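Local coordinates for bacterial bifunctional deaminase-reductase C-terminal domain-containing protein (PDB 2P4G), which is probably an NADP-dependent pyrimidine reductase of the RibD C-terminal family, related in fold to dihydrofolate reductase and assigned to riboflavin biosynthesis, at residues A[20-26]-A[255-259]; A[35-41]-A[209-215]; A[67-71]-A[91-97]. Residue numbers count along the deposited sequence, not the author numbering.

Contacts 1 and 2 share one mixed sheet, because strands 211-217 and 254-260 are antiparallel neighbours in it; their centres lie about 10 Å apart, and Tyr258 O is 2.9 Å from Leu212 N. Helix 60-72 of contact 3 lies over that sheet, with 91-97 on its side away from strand 35-43; the centre of contact 3 is about 17 Å from both others. From this helix Leu69 CD2 comes 3.5 Å from Ile39 CB of contact 2, and Gln68 CG 3.6 Å from Val22 CG2 of contact 1. Along the chain, contact 3 is nested within contact 2, and that within contact 1. Ethanediol molecules, probably from the crystallisation liquor, are hydrogen-bonded to Ile41 and Arg70.

Contact 1: A[20-26]-A[255-259]; sequences QIVYGAL and FSRYK
Arg257, on strand 255-259, sends its guanidinium into the C-terminal end of helix 18-23. Its NH1 donates to Ile21 O at 2.9 Å and to Gly24 O at 2.8 Å; Arg257 NH2 also reaches Gly24 O at 2.9 Å, and makes a weak bond to Ala25 O at 3.3 Å. A water bridges the last pair, giving a hydrogen to Ala25 O at 2.5 Å and accepting weakly from Arg257 NH2 at 3.2 Å. The arginine has chi1 and chi2 t and chi3 near 74°, with NE turned to a salt bridge with Glu244 on strand 237-248.

The helix closes with Gly24 N bonded to Gln20 O at 2.7 Å. Gly24 then leaves helical geometry (phi/psi -95/162), and Ala25 takes positive phi (52/47), which brings the carbonyls of Gly24 and Ala25 to the guanidinium edge. Leu26 CD2 lies over one guanidinium face, 3.7 Å from Arg257 NH2.

The nearest CA atoms are those of Ile21 and Arg257, 7.0 Å apart. Ile21 (m, t) sets CD1 4.3 Å from Phe255 CB, the one apolar side-chain pair across the segments; the interface totals 261 Å². An arginine is thus hydrogen-bonded to carbonyls at and just beyond a helix C-terminus: a positive charge meets Ile21, Gly24 and Ala25 O, which is electrostatically favourable, while Glu244 balances that charge within the sheet.

Contact 2: A[35-41]-A[209-215]; sequences ECRAIAI and VDRLHLT. With EDO (1,2-ethanediol), chain L.
Strands 35-41 and 211-215 run parallel, their axes 4.7 Å apart and 13° from alignment, in register from Arg37 with Arg211 through Ile39 with His213 to Ile41 with Thr215 (CA-CA 4.6 to 4.8 Å for these pairs). The backbone bonds follow the parallel pattern: Ala38 N to Arg211 O 3.0 Å, His213 N to Ala38 O 2.8 Å, Ala40 N to His213 O 2.8 Å, Thr215 N to Ala40 O 2.9 Å. Before them, Cys36 O accepts from Asp210 N (2.8 Å) and weakly from Arg211 N (3.4 Å). Asp210 chi1 is m, bringing OD2 to Cys36 N, which donates to it (2.7 Å); Asp210 OD1 forms a salt bridge with Arg262. On the other edge, Ile191 pairs with Glu35 and Arg37, and Ile193 with Arg37 and Ile39, by backbone bonds; Ile39 O accepts from Tyr200 OH, and Ile41 N donates to ethanediol O1 (2.9 Å).

On the face of Arg37 and His213, Glu35 OE2 accepts from Arg37 NE (2.7 Å) and Arg211 NH1 (2.9 Å), a salt-bridge network with a weak bond from Arg37 NH2 to Glu35 OE1 (3.4 Å); Arg211 NE turns to Glu244. Arg37 (m, t, t) lies along this face, NH1 donating to NE2 of His213 (chi1 m, chi2 -93°) at 2.9 Å and to Val22 O. Thr215 OG1 bonds Asp62. The reverse face is apolar: Ala38 CB meets Leu212 CD1 at 3.9 Å.

This is the last parallel pair of a dihydrofolate reductase-like sheet, which turns antiparallel at 254-260; helix 60-72 packs on Ile39, and Ile44 of the second subunit on Leu212.

Contact 3: A[67-71]-A[91-97]; sequences IQLRG and VVLPHGI. With EDO (1,2-ethanediol), chain G.
For Ile67, chi1 m puts CG2 3.5 Å from Pro94 CD and 4.0 Å from Leu93 CD2, and chi2 m puts Ile67 CD1 4.3 Å from Val92 O. Leu93 (m, t) is directed sideways at CB, yet its CD2 turns in against the helix, 3.6 Å from Ile67 O, 3.7 Å from Gly71 N and 3.9 Å from Arg70 CB. Ile97 (m, t) completes the patch: its CG2 rests 3.7 Å from Gly71 CA, and its CD1 lies 3.8 Å from Gln68 OE1. An ideal CB on Gly71 would fall 2.8 Å from Ile97 CG2, a clash, so the absent side chain permits this close approach of the two backbones (CA-CA 6.2 Å).

Residues 67-71 are a turn of helix 60-72, with Gly71 N bonded to Ile67 O at 2.9 Å. This helix links parallel strands 35-43 and 75-79 in a beta-alpha-beta crossover, with 190-195 between them in the sheet. Extended residues 91-94 and the first turn of helix 95-103, with Pro94 at its N-cap position, lie on the side away from Leu69, which packs on strand 35-43. The packing is mainly apolar, with no direct hydrogen bond, and buries 359 Å².

Arg70 (chi1 m, then t, t) runs past Val91, whose CG2 is 3.7 Å from Arg70 NH1. Its NE forms a salt bridge with Glu194; NH1 and NH2 of Arg70 donate to ethanediol O2 at 2.9 and 3.2 Å. A water accepts from Arg70 NH1 at 2.8 Å and from Val92 N at 3.0 Å, joining the segments. Gln68 is t, p, and its NE2 is bonded to Thr18.

Contact 1: A[20-26]-A[255-259]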
loop_
_atom_site.group_PDB
_atom_site.type_symbol
_atom_site.label_atom_id
_atom_site.label_comp_id
_atom_site.label_asym_id
_atom_site.label_seq_id
_atom_site.Cartn_x
_atom_site.Cartn_y
_atom_site.Cartn_z
ATOM N N GLN A 20 -16.346 -5.436 -16.077
ATOM C CA GLN A 20 -15.653 -6.689 -15.828
ATOM C C GLN A 20 -15.187 -6.757 -14.393
ATOM O O GLN A 20 -15.457 -7.719 -13.692
ATOM C CB GLN A 20 -14.477 -6.854 -16.785
ATOM C CG GLN A 20 -14.920 -7.034 -18.241
ATOM C CD GLN A 20 -13.747 -7.108 -19.191
ATOM O OE1 GLN A 20 -12.621 -7.435 -18.781
ATOM N NE2 GLN A 20 -13.993 -6.814 -20.467
ATOM N N ILE A 21 -14.502 -5.713 -13.962
ATOM C CA ILE A 21 -13.948 -5.646 -12.626
ATOM C C ILE A 21 -15.005 -5.947 -11.590
ATOM O O ILE A 21 -14.749 -6.697 -10.665
ATOM C CB ILE A 21 -13.353 -4.255 -12.357
ATOM C CG1 ILE A 21 -12.155 -4.020 -13.275
ATOM C CG2 ILE A 21 -12.915 -4.133 -10.923
ATOM C CD1 ILE A 21 -11.707 -2.582 -13.384
ATOM N N VAL A 22 -16.192 -5.359 -11.756
ATOM C CA VAL A 22 -17.286 -5.508 -10.805
ATOM C C VAL A 22 -18.046 -6.832 -10.967
ATOM O O VAL A 22 -18.406 -7.460 -9.979
ATOM C CB VAL A 22 -18.287 -4.313 -10.874
ATOM C CG1 VAL A 22 -19.517 -4.584 -10.019
ATOM C CG2 VAL A 22 -17.623 -3.013 -10.425
ATOM N N TYR A 23 -18.281 -7.270 -12.200
ATOM C CA TYR A 23 -19.210 -8.360 -12.427
ATOM C C TYR A 23 -18.587 -9.671 -12.913
ATOM O O TYR A 23 -19.228 -10.734 -12.825
ATOM C CB TYR A 23 -20.283 -7.911 -13.435
ATOM C CG TYR A 23 -21.188 -6.825 -12.911
ATOM C CD1 TYR A 23 -22.238 -7.129 -12.054
ATOM C CD2 TYR A 23 -21.004 -5.487 -13.283
ATOM C CE1 TYR A 23 -23.085 -6.132 -11.576
ATOM C CE2 TYR A 23 -21.842 -4.488 -12.811
ATOM C CZ TYR A 23 -22.882 -4.815 -11.956
ATOM O OH TYR A 23 -23.729 -3.833 -11.480
ATOM N N GLY A 24 -17.363 -9.608 -13.433
ATOM C CA GLY A 24 -16.807 -10.727 -14.189
ATOM C C GLY A 24 -15.937 -11.675 -13.379
ATOM O O GLY A 24 -15.452 -11.305 -12.317
ATOM N N ALA A 25 -15.737 -12.877 -13.923
ATOM C CA ALA A 25 -15.017 -13.976 -13.261
ATOM C C ALA A 25 -15.545 -14.265 -11.858
ATOM O O ALA A 25 -14.766 -14.416 -10.906
ATOM C CB ALA A 25 -13.491 -13.711 -13.232
ATOM N N LEU A 26 -16.869 -14.345 -11.747
ATOM C CA LEU A 26 -17.532 -14.710 -10.500
ATOM C C LEU A 26 -18.467 -15.932 -10.679
ATOM O O LEU A 26 -18.898 -16.235 -11.798
ATOM C CB LEU A 26 -18.317 -13.511 -9.955
ATOM C CG LEU A 26 -17.482 -12.299 -9.535
ATOM C CD1 LEU A 26 -18.334 -11.069 -9.424
ATOM C CD2 LEU A 26 -16.773 -12.574 -8.228
ATOM N N PHE A 255 -5.963 -1.196 -10.521
ATOM C CA PHE A 255 -7.221 -1.616 -9.992
ATOM C C PHE A 255 -7.092 -3.095 -9.732
ATOM O O PHE A 255 -6.659 -3.844 -10.606
ATOM C CB PHE A 255 -8.348 -1.344 -10.978
ATOM C CG PHE A 255 -8.446 0.081 -11.382
ATOM C CD1 PHE A 255 -9.016 1.015 -10.531
ATOM C CD2 PHE A 255 -7.958 0.504 -12.593
ATOM C CE1 PHE A 255 -9.101 2.316 -10.888
ATOM C CE2 PHE A 255 -8.053 1.822 -12.957
ATOM C CZ PHE A 255 -8.625 2.732 -12.107
ATOM N N SER A 256 -7.495 -3.498 -8.529
ATOM C CA SER A 256 -7.351 -4.866 -8.066
ATOM C C SER A 256 -8.645 -5.275 -7.374
ATOM O O SER A 256 -9.245 -4.483 -6.675
ATOM C CB SER A 256 -6.180 -4.978 -7.084
ATOM O OG SER A 256 -6.461 -4.265 -5.894
ATOM N N ARG A 257 -9.079 -6.504 -7.616
ATOM C CA ARG A 257 -10.174 -7.090 -6.910
ATOM C C ARG A 257 -9.635 -8.321 -6.214
ATOM O O ARG A 257 -9.054 -9.220 -6.878
ATOM C CB ARG A 257 -11.271 -7.513 -7.870
ATOM C CG ARG A 257 -12.557 -7.877 -7.144
ATOM C CD ARG A 257 -13.641 -8.292 -8.100
ATOM N NE ARG A 257 -13.379 -9.608 -8.626
ATOM C CZ ARG A 257 -14.069 -10.169 -9.612
ATOM N NH1 ARG A 257 -15.062 -9.525 -10.192
ATOM N NH2 ARG A 257 -13.753 -11.393 -10.004
ATOM N N TYR A 258 -9.841 -8.364 -4.896
ATOM C CA TYR A 258 -9.466 -9.501 -4.052
ATOM C C TYR A 258 -10.662 -10.120 -3.363
ATOM O O TYR A 258 -11.600 -9.423 -2.975
ATOM C CB TYR A 258 -8.564 -9.046 -2.923
ATOM C CG TYR A 258 -7.234 -8.466 -3.322
ATOM C CD1 TYR A 258 -6.109 -9.293 -3.492
ATOM C CD2 TYR A 258 -7.072 -7.082 -3.471
ATOM C CE1 TYR A 258 -4.854 -8.759 -3.818
ATOM C CE2 TYR A 258 -5.820 -6.533 -3.810
ATOM C CZ TYR A 258 -4.721 -7.377 -3.966
ATOM O OH TYR A 258 -3.509 -6.839 -4.291
ATOM N N LYS A 259 -10.570 -11.422 -3.137
ATOM C CA LYS A 259 -11.510 -12.140 -2.295
ATOM C C LYS A 259 -10.928 -12.193 -0.895
ATOM O O LYS A 259 -9.781 -12.597 -0.716
ATOM C CB LYS A 259 -11.728 -13.550 -2.849
ATOM C CG LYS A 259 -12.400 -14.562 -1.905
ATOM C CD LYS A 259 -13.831 -14.183 -1.539
ATOM C CE LYS A 259 -14.665 -15.402 -1.196
ATOM N NZ LYS A 259 -14.719 -16.403 -2.312
HETATM O O HOH W 1 -12.660 -14.337 -9.552
#

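Contact 2: A[35-41]-A[209-215]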
loop_
_atom_site.group_PDB
_atom_site.type_symbol
_atom_site.label_atom_id
_atom_site.label_comp_id
_atom_site.label_asym_id
_atom_site.label_seq_id
_atom_site.Cartn_x
_atom_site.Cartn_y
_atom_site.Cartn_z
ATOM N N GLU A 35 -23.899 -10.186 -0.570
ATOM C CA GLU A 35 -22.477 -9.973 -0.682
ATOM C C GLU A 35 -22.131 -8.581 -0.150
ATOM O O GLU A 35 -22.877 -7.642 -0.347
ATOM C CB GLU A 35 -22.018 -10.119 -2.130
ATOM C CG GLU A 35 -20.504 -10.300 -2.223
ATOM C CD GLU A 35 -19.951 -10.250 -3.624
ATOM O OE1 GLU A 35 -20.703 -10.432 -4.606
ATOM O OE2 GLU A 35 -18.743 -10.017 -3.733
ATOM N N CYS A 36 -21.012 -8.482 0.560
ATOM C CA CYS A 36 -20.473 -7.193 0.972
ATOM C C CYS A 36 -19.076 -6.981 0.396
ATOM O O CYS A 36 -18.212 -7.852 0.497
ATOM C CB CYS A 36 -20.401 -7.115 2.493
ATOM S SG CYS A 36 -19.685 -5.596 3.126
ATOM N N ARG A 37 -18.879 -5.811 -0.198
ATOM C CA ARG A 37 -17.617 -5.423 -0.789
ATOM C C ARG A 37 -17.183 -4.083 -0.247
ATOM O O ARG A 37 -18.000 -3.188 -0.052
ATOM C CB ARG A 37 -17.731 -5.303 -2.301
ATOM C CG ARG A 37 -18.239 -6.550 -2.933
ATOM C CD ARG A 37 -17.842 -6.592 -4.379
ATOM N NE ARG A 37 -18.473 -7.683 -5.111
ATOM C CZ ARG A 37 -18.394 -7.809 -6.426
ATOM N NH1 ARG A 37 -17.724 -6.914 -7.146
ATOM N NH2 ARG A 37 -18.998 -8.818 -7.021
ATOM N N ALA A 38 -15.887 -3.963 -0.010
ATOM C CA ALA A 38 -15.292 -2.698 0.368
ATOM C C ALA A 38 -14.601 -2.144 -0.878
ATOM O O ALA A 38 -14.000 -2.902 -1.625
ATOM C CB ALA A 38 -14.313 -2.906 1.503
ATOM N N ILE A 39 -14.718 -0.840 -1.116
ATOM C CA ILE A 39 -14.031 -0.189 -2.234
ATOM C C ILE A 39 -13.149 0.938 -1.716
ATOM O O ILE A 39 -13.585 1.775 -0.933
ATOM C CB ILE A 39 -15.009 0.295 -3.353
ATOM C CG1 ILE A 39 -14.221 0.888 -4.517
ATOM C CG2 ILE A 39 -16.075 1.298 -2.824
ATOM C CD1 ILE A 39 -14.868 0.676 -5.834
ATOM N N ALA A 40 -11.883 0.946 -2.119
ATOM C CA ALA A 40 -10.947 1.871 -1.487
ATOM C C ALA A 40 -9.843 2.293 -2.459
ATOM O O ALA A 40 -9.618 1.637 -3.482
ATOM C CB ALA A 40 -10.382 1.261 -0.166
ATOM N N ILE A 41 -9.236 3.439 -2.162
ATOM C CA ILE A 41 -8.089 3.963 -2.889
ATOM C C ILE A 41 -6.942 4.208 -1.904
ATOM O O ILE A 41 -7.155 4.601 -0.764
ATOM C CB ILE A 41 -8.474 5.267 -3.701
ATOM C CG1 ILE A 41 -7.332 5.693 -4.636
ATOM C CG2 ILE A 41 -8.877 6.381 -2.785
ATOM C CD1 ILE A 41 -7.776 6.670 -5.720
ATOM N N VAL A 209 -16.616 -8.483 5.174
ATOM C CA VAL A 209 -16.163 -8.099 3.842
ATOM C C VAL A 209 -15.825 -9.361 3.068
ATOM O O VAL A 209 -14.988 -10.158 3.508
ATOM C CB VAL A 209 -14.949 -7.147 3.933
ATOM C CG1 VAL A 209 -14.443 -6.753 2.531
ATOM C CG2 VAL A 209 -15.328 -5.889 4.753
ATOM N N ASP A 210 -16.515 -9.569 1.950
ATOM C CA ASP A 210 -16.297 -10.746 1.089
ATOM C C ASP A 210 -15.245 -10.487 0.029
ATOM O O ASP A 210 -14.512 -11.380 -0.346
ATOM C CB ASP A 210 -17.580 -11.110 0.355
ATOM C CG ASP A 210 -18.697 -11.406 1.287
ATOM O OD1 ASP A 210 -18.520 -12.355 2.063
ATOM O OD2 ASP A 210 -19.731 -10.696 1.264
ATOM N N ARG A 211 -15.245 -9.264 -0.496
ATOM C CA ARG A 211 -14.327 -8.837 -1.558
ATOM C C ARG A 211 -13.939 -7.403 -1.333
ATOM O O ARG A 211 -14.699 -6.643 -0.745
ATOM C CB ARG A 211 -14.968 -8.885 -2.941
ATOM C CG ARG A 211 -14.858 -10.189 -3.552
ATOM C CD ARG A 211 -15.374 -10.250 -4.964
ATOM N NE ARG A 211 -15.241 -11.650 -5.335
ATOM C CZ ARG A 211 -16.061 -12.612 -4.921
ATOM N NH1 ARG A 211 -17.150 -12.335 -4.205
ATOM N NH2 ARG A 211 -15.821 -13.860 -5.280
ATOM N N LEU A 212 -12.777 -7.059 -1.880
ATOM C CA LEU A 212 -12.212 -5.732 -1.816
ATOM C C LEU A 212 -11.868 -5.278 -3.225
ATOM O O LEU A 212 -11.209 -6.006 -3.955
ATOM C CB LEU A 212 -10.945 -5.780 -0.957
ATOM C CG LEU A 212 -10.079 -4.538 -0.808
ATOM C CD1 LEU A 212 -10.868 -3.380 -0.229
ATOM C CD2 LEU A 212 -8.897 -4.920 0.054
ATOM N N HIS A 213 -12.355 -4.094 -3.594
ATOM C CA HIS A 213 -11.862 -3.370 -4.735
ATOM C C HIS A 213 -10.869 -2.336 -4.231
ATOM O O HIS A 213 -11.246 -1.440 -3.498
ATOM C CB HIS A 213 -13.000 -2.672 -5.446
ATOM C CG HIS A 213 -13.933 -3.615 -6.101
ATOM N ND1 HIS A 213 -13.806 -3.992 -7.419
ATOM C CD2 HIS A 213 -14.989 -4.301 -5.607
ATOM C CE1 HIS A 213 -14.752 -4.866 -7.711
ATOM N NE2 HIS A 213 -15.490 -5.059 -6.631
ATOM N N LEU A 214 -9.606 -2.476 -4.618
ATOM C CA LEU A 214 -8.561 -1.555 -4.167
ATOM C C LEU A 214 -7.893 -0.968 -5.390
ATOM O O LEU A 214 -7.463 -1.701 -6.298
ATOM C CB LEU A 214 -7.539 -2.269 -3.286
ATOM C CG LEU A 214 -6.366 -1.423 -2.755
ATOM C CD1 LEU A 214 -6.832 -0.468 -1.684
ATOM C CD2 LEU A 214 -5.254 -2.334 -2.232
ATOM N N THR A 215 -7.874 0.360 -5.426
ATOM C CA THR A 215 -7.154 1.125 -6.415
ATOM C C THR A 215 -5.867 1.613 -5.770
ATOM O O THR A 215 -5.906 2.199 -4.695
ATOM C CB THR A 215 -7.965 2.354 -6.851
ATOM O OG1 THR A 215 -9.233 1.912 -7.343
ATOM C CG2 THR A 215 -7.203 3.189 -7.928
HETATM C C1 EDO L . -10.013 5.430 0.602
HETATM O O1 EDO L . -10.938 4.797 -0.301
HETATM C C2 EDO L . -10.783 6.336 1.563
HETATM O O2 EDO L . -11.449 5.536 2.545
#

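Contact 3: A[67-71]-A[91-97]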
loop_
_atom_site.group_PDB
_atom_site.type_symbol
_atom_site.label_atom_id
_atom_site.label_comp_id
_atom_site.label_asym_id
_atom_site.label_seq_id
_atom_site.Cartn_x
_atom_site.Cartn_y
_atom_site.Cartn_z
ATOM N N ILE A 67 -18.849 4.254 -9.524
ATOM C CA ILE A 67 -20.224 4.303 -10.031
ATOM C C ILE A 67 -20.702 2.912 -10.439
ATOM O O ILE A 67 -21.839 2.536 -10.156
ATOM C CB ILE A 67 -20.366 5.281 -11.215
ATOM C CG1 ILE A 67 -20.136 6.719 -10.747
ATOM C CG2 ILE A 67 -21.749 5.186 -11.851
ATOM C CD1 ILE A 67 -20.897 7.069 -9.565
ATOM N N GLN A 68 -19.829 2.159 -11.093
ATOM C CA GLN A 68 -20.147 0.777 -11.512
ATOM C C GLN A 68 -20.519 -0.070 -10.288
ATOM O O GLN A 68 -21.503 -0.801 -10.312
ATOM C CB GLN A 68 -18.960 0.147 -12.263
ATOM C CG GLN A 68 -19.288 -1.108 -13.013
ATOM C CD GLN A 68 -19.992 -0.820 -14.322
ATOM O OE1 GLN A 68 -21.220 -0.865 -14.408
ATOM N NE2 GLN A 68 -19.217 -0.492 -15.340
ATOM N N LEU A 69 -19.746 0.064 -9.215
ATOM C CA LEU A 69 -19.976 -0.717 -7.985
ATOM C C LEU A 69 -21.241 -0.261 -7.271
ATOM O O LEU A 69 -22.000 -1.075 -6.751
ATOM C CB LEU A 69 -18.758 -0.663 -7.041
ATOM C CG LEU A 69 -18.803 -1.642 -5.841
ATOM C CD1 LEU A 69 -18.899 -3.120 -6.247
ATOM C CD2 LEU A 69 -17.632 -1.434 -4.905
ATOM N N ARG A 70 -21.493 1.036 -7.313
ATOM C CA ARG A 70 -22.779 1.575 -6.887
ATOM C C ARG A 70 -23.964 1.016 -7.665
ATOM O O ARG A 70 -25.029 0.813 -7.092
ATOM C CB ARG A 70 -22.782 3.109 -6.957
ATOM C CG ARG A 70 -22.005 3.746 -5.816
ATOM C CD ARG A 70 -22.094 5.267 -5.833
ATOM N NE ARG A 70 -21.632 5.784 -4.547
ATOM C CZ ARG A 70 -21.994 6.951 -4.023
ATOM N NH1 ARG A 70 -22.805 7.770 -4.676
ATOM N NH2 ARG A 70 -21.542 7.291 -2.829
ATOM N N GLY A 71 -23.774 0.761 -8.956
ATOM C CA GLY A 71 -24.790 0.137 -9.773
ATOM C C GLY A 71 -25.045 -1.309 -9.413
ATOM O O GLY A 71 -26.120 -1.833 -9.691
ATOM N N VAL A 91 -27.145 9.981 -4.064
ATOM C CA VAL A 91 -26.632 9.000 -4.983
ATOM C C VAL A 91 -27.243 9.227 -6.359
ATOM O O VAL A 91 -28.462 9.462 -6.497
ATOM C CB VAL A 91 -26.885 7.586 -4.467
ATOM C CG1 VAL A 91 -26.509 6.539 -5.513
ATOM C CG2 VAL A 91 -26.119 7.368 -3.145
ATOM N N VAL A 92 -26.367 9.218 -7.372
ATOM C CA VAL A 92 -26.788 9.274 -8.791
ATOM C C VAL A 92 -26.242 8.057 -9.519
ATOM O O VAL A 92 -25.166 7.561 -9.197
ATOM C CB VAL A 92 -26.300 10.577 -9.546
ATOM C CG1 VAL A 92 -26.818 11.832 -8.877
ATOM C CG2 VAL A 92 -24.790 10.630 -9.597
ATOM N N LEU A 93 -26.982 7.592 -10.515
ATOM C CA LEU A 93 -26.485 6.564 -11.432
ATOM C C LEU A 93 -26.830 6.923 -12.867
ATOM O O LEU A 93 -27.841 7.584 -13.129
ATOM C CB LEU A 93 -27.058 5.171 -11.094
ATOM C CG LEU A 93 -26.590 4.457 -9.827
ATOM C CD1 LEU A 93 -27.445 3.225 -9.613
ATOM C CD2 LEU A 93 -25.126 4.078 -9.925
ATOM N N PRO A 94 -25.989 6.476 -13.811
ATOM C CA PRO A 94 -26.267 6.675 -15.215
ATOM C C PRO A 94 -27.615 6.107 -15.660
ATOM O O PRO A 94 -28.103 5.099 -15.155
ATOM C CB PRO A 94 -25.128 5.936 -15.904
ATOM C CG PRO A 94 -24.049 5.895 -14.922
ATOM C CD PRO A 94 -24.700 5.800 -13.602
ATOM N N HIS A 95 -28.210 6.795 -16.601
ATOM C CA HIS A 95 -29.523 6.447 -17.078
ATOM C C HIS A 95 -29.575 4.943 -17.430
ATOM O O HIS A 95 -30.537 4.255 -17.087
ATOM C CB HIS A 95 -29.823 7.310 -18.296
ATOM C CG HIS A 95 -31.143 7.041 -18.903
ATOM N ND1 HIS A 95 -31.306 6.172 -19.958
ATOM C CD2 HIS A 95 -32.371 7.531 -18.610
ATOM C CE1 HIS A 95 -32.584 6.149 -20.297
ATOM N NE2 HIS A 95 -33.252 6.955 -19.487
ATOM N N GLY A 96 -28.526 4.467 -18.108
ATOM C CA GLY A 96 -28.421 3.075 -18.534
ATOM C C GLY A 96 -28.437 2.101 -17.367
ATOM O O GLY A 96 -29.206 1.143 -17.357
ATOM N N ILE A 97 -27.606 2.350 -16.369
ATOM C CA ILE A 97 -27.524 1.433 -15.220
ATOM C C ILE A 97 -28.872 1.322 -14.486
ATOM O O ILE A 97 -29.373 0.215 -14.293
ATOM C CB ILE A 97 -26.428 1.844 -14.249
ATOM C CG1 ILE A 97 -25.058 1.780 -14.947
ATOM C CG2 ILE A 97 -26.451 0.936 -13.026
ATOM C CD1 ILE A 97 -23.811 1.943 -13.964
HETATM C C1 EDO G . -23.362 11.616 -4.918
HETATM O O1 EDO G . -22.814 12.461 -5.935
HETATM C C2 EDO G . -22.366 11.009 -3.890
HETATM O O2 EDO G . -23.004 10.095 -2.904
HETATM O O HOH W 2 -23.522 8.371 -7.339
#